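PDB 3EEY: putative rRNA methylase from Clostridium thermocellum ATCC 27405, which probably transfers methyl groups from S-adenosylmethionine, perhaps to ribosomal RNA, and binds that cofactor in a Rossmann-like fold. Local coordinates for residues A[5-11]-A[169-173]; A[16-22]-A[39-45]; A[55-60]-A[78-82]. One frame throughout, in Å; residues are numbered along the deposited sequence. Where two conformers were deposited one is given.

Interaction 1: residues A[5-11]-A[169-173]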
loop_
_atom_site.group_PDB
_atom_site.type_symbol
_atom_site.label_atom_id
_atom_site.label_comp_id
_atom_site.label_asym_id
_atom_site.label_seq_id
_atom_site.Cartn_x
_atom_site.Cartn_y
_atom_site.Cartn_z
ATOM N N ILE A 5 10.461 1.233 -3.494
ATOM C CA ILE A 5 9.321 0.796 -2.696
ATOM C C ILE A 5 9.819 -0.045 -1.514
ATOM O O ILE A 5 10.547 -1.028 -1.699
ATOM C CB ILE A 5 8.304 0.006 -3.565
ATOM C CG1 ILE A 5 7.501 0.973 -4.444
ATOM C CG2 ILE A 5 7.382 -0.834 -2.690
ATOM C CD1 ILE A 5 6.625 0.295 -5.440
ATOM N N LYS A 6 9.448 0.368 -0.302
ATOM C CA LYS A 6 9.916 -0.286 0.920
ATOM C C LYS A 6 9.123 -1.538 1.219
ATOM O O LYS A 6 7.988 -1.692 0.765
ATOM C CB LYS A 6 9.830 0.665 2.115
ATOM C CG LYS A 6 10.754 1.851 2.027
ATOM C CD LYS A 6 10.620 2.765 3.225
ATOM C CE LYS A 6 11.311 4.098 2.939
ATOM N NZ LYS A 6 11.070 5.124 3.986
ATOM N N ASN A 7 9.719 -2.431 2.003
ATOM C CA ASN A 7 8.987 -3.592 2.511
ATOM C C ASN A 7 7.956 -3.181 3.565
ATOM O O ASN A 7 7.909 -2.014 3.960
ATOM C CB ASN A 7 9.947 -4.671 3.037
ATOM C CG ASN A 7 10.772 -4.217 4.239
ATOM O OD1 ASN A 7 10.642 -3.097 4.738
ATOM N ND2 ASN A 7 11.636 -5.099 4.706
ATOM N N SER A 8 7.151 -4.136 4.015
ATOM C CA SER A 8 6.075 -3.881 4.975
ATOM C C SER A 8 6.559 -3.196 6.249
ATOM O O SER A 8 5.985 -2.190 6.670
ATOM C CB SER A 8 5.345 -5.176 5.301
ATOM O OG SER A 8 4.683 -5.661 4.149
ATOM N N LEU A 9 7.643 -3.713 6.824
ATOM C CA LEU A 9 8.268 -3.111 7.997
ATOM C C LEU A 9 8.647 -1.641 7.805
ATOM O O LEU A 9 8.346 -0.811 8.656
ATOM C CB LEU A 9 9.496 -3.922 8.423
ATOM C CG LEU A 9 10.236 -3.493 9.698
ATOM C CD1 LEU A 9 9.355 -3.561 10.952
ATOM C CD2 LEU A 9 11.486 -4.332 9.884
ATOM N N GLY A 10 9.293 -1.325 6.687
ATOM C CA GLY A 10 9.653 0.047 6.352
ATOM C C GLY A 10 8.462 0.946 6.079
ATOM O O GLY A 10 8.474 2.121 6.440
ATOM N N GLN A 11 7.437 0.387 5.439
ATOM C CA GLN A 11 6.201 1.099 5.122
ATOM C C GLN A 11 5.339 1.428 6.346
ATOM O O GLN A 11 4.704 2.489 6.380
ATOM C CB GLN A 11 5.387 0.316 4.099
ATOM C CG GLN A 11 5.914 0.419 2.684
ATOM C CD GLN A 11 4.916 -0.045 1.668
ATOM O OE1 GLN A 11 3.778 0.439 1.620
ATOM N NE2 GLN A 11 5.330 -0.987 0.837
ATOM N N ARG A 169 -4.559 -3.690 2.938
ATOM C CA ARG A 169 -3.500 -4.678 2.931
ATOM C C ARG A 169 -2.471 -4.393 1.827
ATOM O O ARG A 169 -2.832 -4.093 0.700
ATOM C CB ARG A 169 -4.077 -6.072 2.762
ATOM C CG ARG A 169 -3.031 -7.166 2.944
ATOM C CD ARG A 169 -3.500 -8.502 2.417
ATOM N NE ARG A 169 -4.127 -8.425 1.095
ATOM C CZ ARG A 169 -4.927 -9.370 0.598
ATOM N NH1 ARG A 169 -5.189 -10.462 1.306
ATOM N NH2 ARG A 169 -5.465 -9.230 -0.603
ATOM N N THR A 170 -1.194 -4.482 2.179
ATOM C CA THR A 170 -0.104 -4.317 1.243
ATOM C C THR A 170 0.687 -5.627 1.220
ATOM O O THR A 170 0.994 -6.187 2.265
ATOM C CB THR A 170 0.783 -3.102 1.627
ATOM O OG1 THR A 170 -0.021 -1.914 1.629
ATOM C CG2 THR A 170 1.918 -2.910 0.641
ATOM N N ASP A 171 1.003 -6.103 0.021
ATOM C CA ASP A 171 1.440 -7.465 -0.193
ATOM C C ASP A 171 2.408 -7.503 -1.373
ATOM O O ASP A 171 2.144 -6.905 -2.408
ATOM C CB ASP A 171 0.210 -8.326 -0.501
ATOM C CG ASP A 171 0.429 -9.799 -0.227
ATOM O OD1 ASP A 171 1.542 -10.188 0.202
ATOM O OD2 ASP A 171 -0.530 -10.571 -0.443
ATOM N N PHE A 172 3.525 -8.207 -1.203
ATOM C CA PHE A 172 4.497 -8.406 -2.272
ATOM C C PHE A 172 4.310 -9.779 -2.876
ATOM O O PHE A 172 4.720 -10.781 -2.308
ATOM C CB PHE A 172 5.916 -8.174 -1.763
ATOM C CG PHE A 172 6.113 -6.789 -1.208
ATOM C CD1 PHE A 172 6.391 -5.717 -2.056
ATOM C CD2 PHE A 172 5.960 -6.546 0.157
ATOM C CE1 PHE A 172 6.547 -4.413 -1.548
ATOM C CE2 PHE A 172 6.097 -5.246 0.673
ATOM C CZ PHE A 172 6.392 -4.191 -0.178
ATOM N N ILE A 173 3.668 -9.801 -4.039
ATOM C CA ILE A 173 3.055 -11.018 -4.560
ATOM C C ILE A 173 3.990 -11.863 -5.424
ATOM O O ILE A 173 3.674 -13.010 -5.717
ATOM C CB ILE A 173 1.711 -10.716 -5.303
ATOM C CG1 ILE A 173 1.945 -9.828 -6.528
ATOM C CG2 ILE A 173 0.720 -10.057 -4.358
ATOM C CD1 ILE A 173 0.712 -9.578 -7.392
HETATM O O HOH W 1 1.214 0.478 1.172
#
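The Phe172 ring meets the chain leading into helix 8-19 along its edge: Ile5 CG2 lies in the ring plane, 3.8 Å from CE1, and Lys6 O and Ser8 N also reach the rim close to that plane. The flat amide of Gln11 approaches CZ obliquely, its plane turned 83° from the ring. This is an N-capped helix start set against the outermost strand of the Rossmann-like sheet, and strand 165-172 continues as an antiparallel pair into the second subunit. Phe172 CG stands anti to the carbonyl carbon (chi1 -59°), which carries the ring across to the capped turn. Lys6 O, 3.1 Å from Phe172 CZ, is held by Gln11 NE2 in a nearly straight bond of 2.8 Å. The same NE2 also bonds Gln168 of the second subunit, so the amide links the helix start to the dimer interface. Ser8 OG passes near CE2 but bonds Pro180 O. At the cap itself, Asn7 OD1 accepts from Gly10 N at 3.0 Å. A water bridges the two segments, giving a hydrogen to Gln11 OE1 at 2.6 Å and hydrogen-bonded to Thr170 OG1 at 2.7 Å.

Interaction 2: residues A[16-22]-A[39-45]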
loop_
_atom_site.group_PDB
_atom_site.type_symbol
_atom_site.label_atom_id
_atom_site.label_comp_id
_atom_site.label_asym_id
_atom_site.label_seq_id
_atom_site.Cartn_x
_atom_site.Cartn_y
_atom_site.Cartn_z
ATOM N N ILE A 16 3.170 5.643 9.913
ATOM C CA ILE A 16 3.121 6.192 11.266
ATOM C C ILE A 16 3.601 7.653 11.278
ATOM O O ILE A 16 2.969 8.501 11.905
ATOM C CB ILE A 16 3.887 5.289 12.307
ATOM C CG1 ILE A 16 3.175 3.944 12.535
ATOM C CG2 ILE A 16 4.069 5.991 13.626
ATOM C CD1 ILE A 16 1.767 4.008 13.122
ATOM N N LYS A 17 4.691 7.935 10.561
ATOM C CA LYS A 17 5.207 9.302 10.376
ATOM C C LYS A 17 4.174 10.276 9.779
ATOM O O LYS A 17 4.150 11.445 10.159
ATOM C CB LYS A 17 6.464 9.289 9.497
ATOM C CG LYS A 17 7.785 9.130 10.236
ATOM C CD LYS A 17 8.834 8.410 9.387
ATOM C CE LYS A 17 8.994 8.993 7.981
ATOM N NZ LYS A 17 10.299 9.681 7.779
ATOM N N MET A 18 3.335 9.784 8.860
ATOM C CA MET A 18 2.222 10.550 8.260
ATOM C C MET A 18 1.195 11.028 9.278
ATOM O O MET A 18 0.604 12.092 9.127
ATOM C CB MET A 18 1.454 9.694 7.243
ATOM C CG MET A 18 2.001 9.611 5.819
ATOM S SD MET A 18 1.092 8.355 4.858
ATOM C CE MET A 18 -0.426 9.220 4.458
ATOM N N PHE A 19 0.974 10.225 10.311
ATOM C CA PHE A 19 -0.160 10.419 11.207
ATOM C C PHE A 19 0.226 10.969 12.573
ATOM O O PHE A 19 -0.538 11.709 13.183
ATOM C CB PHE A 19 -0.899 9.094 11.385
ATOM C CG PHE A 19 -1.818 8.749 10.253
ATOM C CD1 PHE A 19 -3.182 8.978 10.369
ATOM C CD2 PHE A 19 -1.337 8.174 9.081
ATOM C CE1 PHE A 19 -4.051 8.659 9.334
ATOM C CE2 PHE A 19 -2.197 7.853 8.037
ATOM C CZ PHE A 19 -3.560 8.098 8.166
ATOM N N VAL A 20 1.405 10.600 13.058
ATOM C CA VAL A 20 1.821 10.960 14.407
ATOM C C VAL A 20 2.551 12.297 14.424
ATOM O O VAL A 20 3.537 12.484 13.709
ATOM C CB VAL A 20 2.702 9.847 15.042
ATOM C CG1 VAL A 20 3.242 10.257 16.405
ATOM C CG2 VAL A 20 1.911 8.580 15.165
ATOM N N LYS A 21 2.035 13.229 15.220
ATOM C CA LYS A 21 2.722 14.492 15.482
ATOM C C LYS A 21 3.151 14.565 16.949
ATOM O O LYS A 21 2.867 13.653 17.737
ATOM C CB LYS A 21 1.864 15.703 15.066
ATOM C CG LYS A 21 0.547 15.888 15.817
ATOM C CD LYS A 21 -0.125 17.198 15.419
ATOM C CE LYS A 21 -1.385 17.460 16.230
ATOM N NZ LYS A 21 -1.925 18.835 15.995
ATOM N N GLU A 22 3.845 15.639 17.309
ATOM C CA GLU A 22 4.375 15.790 18.661
ATOM C C GLU A 22 3.288 16.095 19.685
ATOM O O GLU A 22 2.381 16.895 19.428
ATOM C CB GLU A 22 5.479 16.847 18.692
ATOM C CG GLU A 22 6.606 16.561 17.708
ATOM C CD GLU A 22 7.971 16.946 18.233
ATOM O OE1 GLU A 22 8.093 18.018 18.867
ATOM O OE2 GLU A 22 8.926 16.173 18.001
ATOM N N PHE A 39 11.293 4.482 18.057
ATOM C CA PHE A 39 10.751 5.182 16.893
ATOM C C PHE A 39 9.520 6.037 17.240
ATOM O O PHE A 39 9.449 7.206 16.863
ATOM C CB PHE A 39 10.425 4.169 15.782
ATOM C CG PHE A 39 9.555 4.716 14.690
ATOM C CD1 PHE A 39 10.044 5.659 13.802
ATOM C CD2 PHE A 39 8.248 4.276 14.538
ATOM C CE1 PHE A 39 9.242 6.167 12.788
ATOM C CE2 PHE A 39 7.446 4.774 13.527
ATOM C CZ PHE A 39 7.942 5.725 12.651
ATOM N N LEU A 40 8.565 5.448 17.955
ATOM C CA LEU A 40 7.376 6.170 18.418
ATOM C C LEU A 40 7.703 7.290 19.411
ATOM O O LEU A 40 7.103 8.371 19.359
ATOM C CB LEU A 40 6.360 5.203 19.028
ATOM C CG LEU A 40 5.534 4.324 18.087
ATOM C CD1 LEU A 40 4.811 3.236 18.864
ATOM C CD2 LEU A 40 4.549 5.138 17.259
ATOM N N ALA A 41 8.667 7.030 20.295
ATOM C CA ALA A 41 9.131 8.004 21.282
ATOM C C ALA A 41 9.766 9.253 20.663
ATOM O O ALA A 41 9.564 10.367 21.153
ATOM C CB ALA A 41 10.089 7.341 22.260
ATOM N N SER A 42 10.513 9.068 19.577
ATOM C CA SER A 42 11.174 10.179 18.897
ATOM C C SER A 42 10.197 11.061 18.130
ATOM O O SER A 42 10.412 12.267 18.002
ATOM C CB SER A 42 12.248 9.662 17.945
ATOM O OG SER A 42 11.655 8.978 16.853
ATOM N N LEU A 43 9.126 10.457 17.619
ATOM C CA LEU A 43 8.100 11.190 16.871
ATOM C C LEU A 43 7.222 12.037 17.769
ATOM O O LEU A 43 6.688 13.066 17.354
ATOM C CB LEU A 43 7.183 10.227 16.116
ATOM C CG LEU A 43 7.699 9.409 14.938
ATOM C CD1 LEU A 43 6.524 8.684 14.363
ATOM C CD2 LEU A 43 8.376 10.273 13.871
ATOM N N VAL A 44 7.075 11.587 19.004
ATOM C CA VAL A 44 6.054 12.097 19.889
ATOM C C VAL A 44 6.561 13.232 20.795
ATOM O O VAL A 44 5.774 14.039 21.294
ATOM C CB VAL A 44 5.397 10.919 20.646
ATOM C CG1 VAL A 44 5.960 10.734 22.053
ATOM C CG2 VAL A 44 3.935 11.083 20.657
ATOM N N GLY A 45 7.877 13.301 20.969
ATOM C CA GLY A 45 8.506 14.409 21.669
ATOM C C GLY A 45 8.390 14.360 23.176
ATOM O O GLY A 45 8.030 13.333 23.747
#
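Ile16 begins the contact by placing CG2 among three side chains of helix 35-44: Phe39 CE2 at 3.6 Å, Leu43 CD1 at 3.7 Å and Leu40 CD2 a little farther off. That branch stands anti to the backbone N, which directs it across the gap, while the residue also packs on strands 94-101 and 133-139 below. One position on, Lys17 uses its aliphatic chain and not its ammonium group. CG rests on Leu43 CD2 at 3.9 Å, and CD meets the edge of the Phe39 ring near its plane. The bends at chi3 and chi4 then lead the amine away from the partner helix. Leu43 CG covers one face of the same ring, 4.2 Å above the plane and off centre, and His13 stacks with Phe39 as well. After the helix has given way to an extended chain, Val20 turns CG1 anti to its N (chi1 175°) and sets it 4.0 Å from Leu43 CB, the two side chains crossing at about a right angle. Leu43 is thus gripped by Ile16, Lys17 and Val20 together. Lys21 contributes mainly backbone, its O touching Val44 CG2. Glu22 closes the walk at the end of helix 35-44: its CA makes a CA-H...O contact of 3.5 Å with Val44 O, and its CG lies as close to Leu43 O. The negative end of the helix dipole would probably disfavour a carboxylate here and raise its pKa. Gly45 leaves the helix here with positive phi. Two neighbouring helices packed on one face of a central sheet, the second following Asn33 and carrying Asn35 and Asp36 in its first turn, all three SAM-binding, are characteristic of the class I, Rossmann-like methyltransferase fold.

Interaction 3: residues A[55-60]-A[78-82]. With SAM (S-adenosylmethionine), chain K.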
loop_
_atom_site.group_PDB
_atom_site.type_symbol
_atom_site.label_atom_id
_atom_site.label_comp_id
_atom_site.label_asym_id
_atom_site.label_seq_id
_atom_site.Cartn_x
_atom_site.Cartn_y
_atom_site.Cartn_z
ATOM N N ILE A 55 4.784 -9.489 26.960
ATOM C CA ILE A 55 4.505 -10.517 27.962
ATOM C C ILE A 55 5.779 -11.172 28.499
ATOM O O ILE A 55 5.713 -12.025 29.388
ATOM C CB ILE A 55 3.525 -11.613 27.432
ATOM C CG1 ILE A 55 4.086 -12.310 26.187
ATOM C CG2 ILE A 55 2.149 -11.021 27.158
ATOM C CD1 ILE A 55 3.316 -13.545 25.764
ATOM N N GLN A 56 6.930 -10.769 27.959
ATOM C CA GLN A 56 8.219 -11.323 28.373
ATOM C C GLN A 56 9.034 -10.315 29.175
ATOM O O GLN A 56 9.050 -9.127 28.849
ATOM C CB GLN A 56 9.020 -11.794 27.159
ATOM C CG GLN A 56 8.407 -12.976 26.414
ATOM C CD GLN A 56 9.319 -13.535 25.331
ATOM O OE1 GLN A 56 10.481 -13.853 25.583
ATOM N NE2 GLN A 56 8.788 -13.667 24.120
ATOM N N ASP A 57 9.702 -10.806 30.222
ATOM C CA ASP A 57 10.580 -9.994 31.070
ATOM C C ASP A 57 11.844 -9.571 30.331
ATOM O O ASP A 57 12.371 -8.480 30.565
ATOM C CB ASP A 57 10.966 -10.759 32.341
ATOM C CG ASP A 57 9.854 -10.789 33.372
ATOM O OD1 ASP A 57 9.341 -9.711 33.746
ATOM O OD2 ASP A 57 9.502 -11.898 33.822
ATOM N N LYS A 58 12.314 -10.453 29.449
ATOM C CA LYS A 58 13.489 -10.222 28.608
ATOM C C LYS A 58 13.249 -9.063 27.638
ATOM O O LYS A 58 14.135 -8.240 27.406
ATOM C CB LYS A 58 13.835 -11.506 27.843
ATOM C CG LYS A 58 15.085 -11.433 26.981
ATOM C CD LYS A 58 15.274 -12.715 26.173
ATOM C CE LYS A 58 16.300 -12.542 25.057
ATOM N NZ LYS A 58 17.682 -12.307 25.566
ATOM N N ALA A 59 12.039 -9.003 27.094
ATOM C CA ALA A 59 11.657 -7.963 26.147
ATOM C C ALA A 59 11.453 -6.591 26.791
ATOM O O ALA A 59 11.792 -5.572 26.189
ATOM C CB ALA A 59 10.421 -8.382 25.387
ATOM N N ILE A 60 10.899 -6.566 28.004
ATOM C CA ILE A 60 10.722 -5.321 28.761
ATOM C C ILE A 60 12.081 -4.726 29.159
ATOM O O ILE A 60 12.277 -3.512 29.076
ATOM C CB ILE A 60 9.774 -5.519 29.999
ATOM C CG1 ILE A 60 8.353 -5.913 29.555
ATOM C CG2 ILE A 60 9.722 -4.272 30.898
ATOM C CD1 ILE A 60 7.554 -4.820 28.821
ATOM N N LEU A 78 6.175 1.443 30.107
ATOM C CA LEU A 78 6.301 0.031 29.752
ATOM C C LEU A 78 5.485 -0.844 30.689
ATOM O O LEU A 78 5.605 -0.744 31.912
ATOM C CB LEU A 78 7.767 -0.413 29.754
ATOM C CG LEU A 78 8.685 0.171 28.673
ATOM C CD1 LEU A 78 10.110 -0.310 28.876
ATOM C CD2 LEU A 78 8.195 -0.181 27.278
ATOM N N ILE A 79 4.660 -1.704 30.098
ATOM C CA ILE A 79 3.707 -2.527 30.834
ATOM C C ILE A 79 3.955 -3.992 30.507
ATOM O O ILE A 79 3.954 -4.379 29.338
ATOM C CB ILE A 79 2.249 -2.122 30.489
ATOM C CG1 ILE A 79 1.942 -0.724 31.046
ATOM C CG2 ILE A 79 1.259 -3.121 31.043
ATOM C CD1 ILE A 79 1.043 0.106 30.170
ATOM N N LYS A 80 4.200 -4.801 31.536
ATOM C CA LYS A 80 4.356 -6.230 31.339
ATOM C C LYS A 80 2.990 -6.913 31.449
ATOM O O LYS A 80 2.659 -7.554 32.453
ATOM C CB LYS A 80 5.372 -6.836 32.311
ATOM C CG LYS A 80 5.875 -8.212 31.880
ATOM C CD LYS A 80 6.021 -9.144 33.068
ATOM C CE LYS A 80 6.150 -10.585 32.619
ATOM N NZ LYS A 80 6.164 -11.526 33.772
ATOM N N ASP A 81 2.196 -6.742 30.401
ATOM C CA ASP A 81 0.907 -7.403 30.267
ATOM C C ASP A 81 0.630 -7.599 28.780
ATOM O O ASP A 81 1.275 -6.979 27.933
ATOM C CB ASP A 81 -0.196 -6.555 30.912
ATOM C CG ASP A 81 -1.438 -7.365 31.286
ATOM O OD1 ASP A 81 -1.494 -8.587 31.014
ATOM O OD2 ASP A 81 -2.368 -6.759 31.858
ATOM N N GLY A 82 -0.318 -8.475 28.464
ATOM C CA GLY A 82 -0.739 -8.675 27.088
ATOM C C GLY A 82 -1.403 -7.446 26.509
ATOM O O GLY A 82 -2.042 -6.691 27.232
HETATM N N SAM K . 8.440 -4.437 17.347
HETATM C CA SAM K . 9.339 -5.486 17.924
HETATM C C SAM K . 10.815 -5.089 17.843
HETATM O O SAM K . 11.726 -5.921 17.932
HETATM O OXT SAM K . 11.129 -3.908 17.700
HETATM C CB SAM K . 9.063 -6.840 17.282
HETATM C CG SAM K . 7.904 -7.576 17.947
HETATM S SD SAM K . 8.098 -9.379 17.961
HETATM C CE SAM K . 7.794 -9.754 16.211
HETATM C "C5'" SAM K . 6.552 -9.868 18.774
HETATM C "C4'" SAM K . 6.587 -9.508 20.262
HETATM O "O4'" SAM K . 5.287 -9.520 20.822
HETATM C "C3'" SAM K . 7.436 -10.482 21.077
HETATM O "O3'" SAM K . 8.360 -9.739 21.839
HETATM C "C2'" SAM K . 6.447 -11.206 21.971
HETATM O "O2'" SAM K . 6.985 -11.543 23.236
HETATM C "C1'" SAM K . 5.328 -10.175 22.076
HETATM N N9 SAM K . 4.014 -10.754 22.416
HETATM C C8 SAM K . 3.558 -12.035 22.213
HETATM N N7 SAM K . 2.291 -12.117 22.688
HETATM C C5 SAM K . 1.941 -10.906 23.189
HETATM C C6 SAM K . 0.787 -10.421 23.795
HETATM N N6 SAM K . -0.284 -11.188 23.982
HETATM N N1 SAM K . 0.758 -9.110 24.214
HETATM C C2 SAM K . 1.839 -8.271 24.050
HETATM N N3 SAM K . 2.969 -8.755 23.443
HETATM C C4 SAM K . 3.020 -10.046 23.025
#
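Lys80, the centre of an inverse gamma turn next after Ile79, carries its side chain obliquely across Asp57 in the first turn of helix 57-69. The bend at chi2 (-141°) brings CE to within 3.6 Å of Ile55 O and runs CD and CE past Asp57 OD1. Only a weak bond results at the tip, a salt bridge of 3.4 Å from NZ to Asp57 OD2. Next to the ion pair, Ile60 crosses Lys80 at about a right angle, CG1 against CG, and its CD1 touches Ile79 O. Leu78 CD1 lies 3.9 Å from Ile60 O and a loose 4.5 Å from Ile60 CG2, joining helix and strand of a beta-alpha-beta unit. Ile55 CG2 bridges Gly82 CA and the adenine, 3.7 Å from SAM C6. Both CG2 and CD1 lie over one face of the purine, while Gly82 CA approaches SAM N1 to 3.3 Å. Gln56 NE2 donates to the ribose O2' at 2.9 Å, and Asp54 OD1, which accepts from Gln56 N, also binds SAM. These segments seem to give adenine mainly apolar cover and the ribose a polar bond; His83 N adds another to SAM, and the exposed ion pair probably adds little.

How the interactions relate
Interactions 1 and 2 draw on successive parts of helix 8-19, the first tying its start to strand 165-172, outermost within the chain, the second packing its end against helix 35-44; their nearest atoms stay about 5 Å apart. Interaction 3 belongs to the other outermost strand, 76-79, its centre about 28 Å from that of interaction 1, so the two mark opposite ends of the sheet of one chain. Interaction 1 is largely buried and, lying at the dimer interface, combines an aromatic edge with amide and water bonds. Interactions 2 and 3 are partly buried. The former is mostly apolar, with one aromatic ring; the latter mixes apolar packing with a surface ion pair and alone touches SAM.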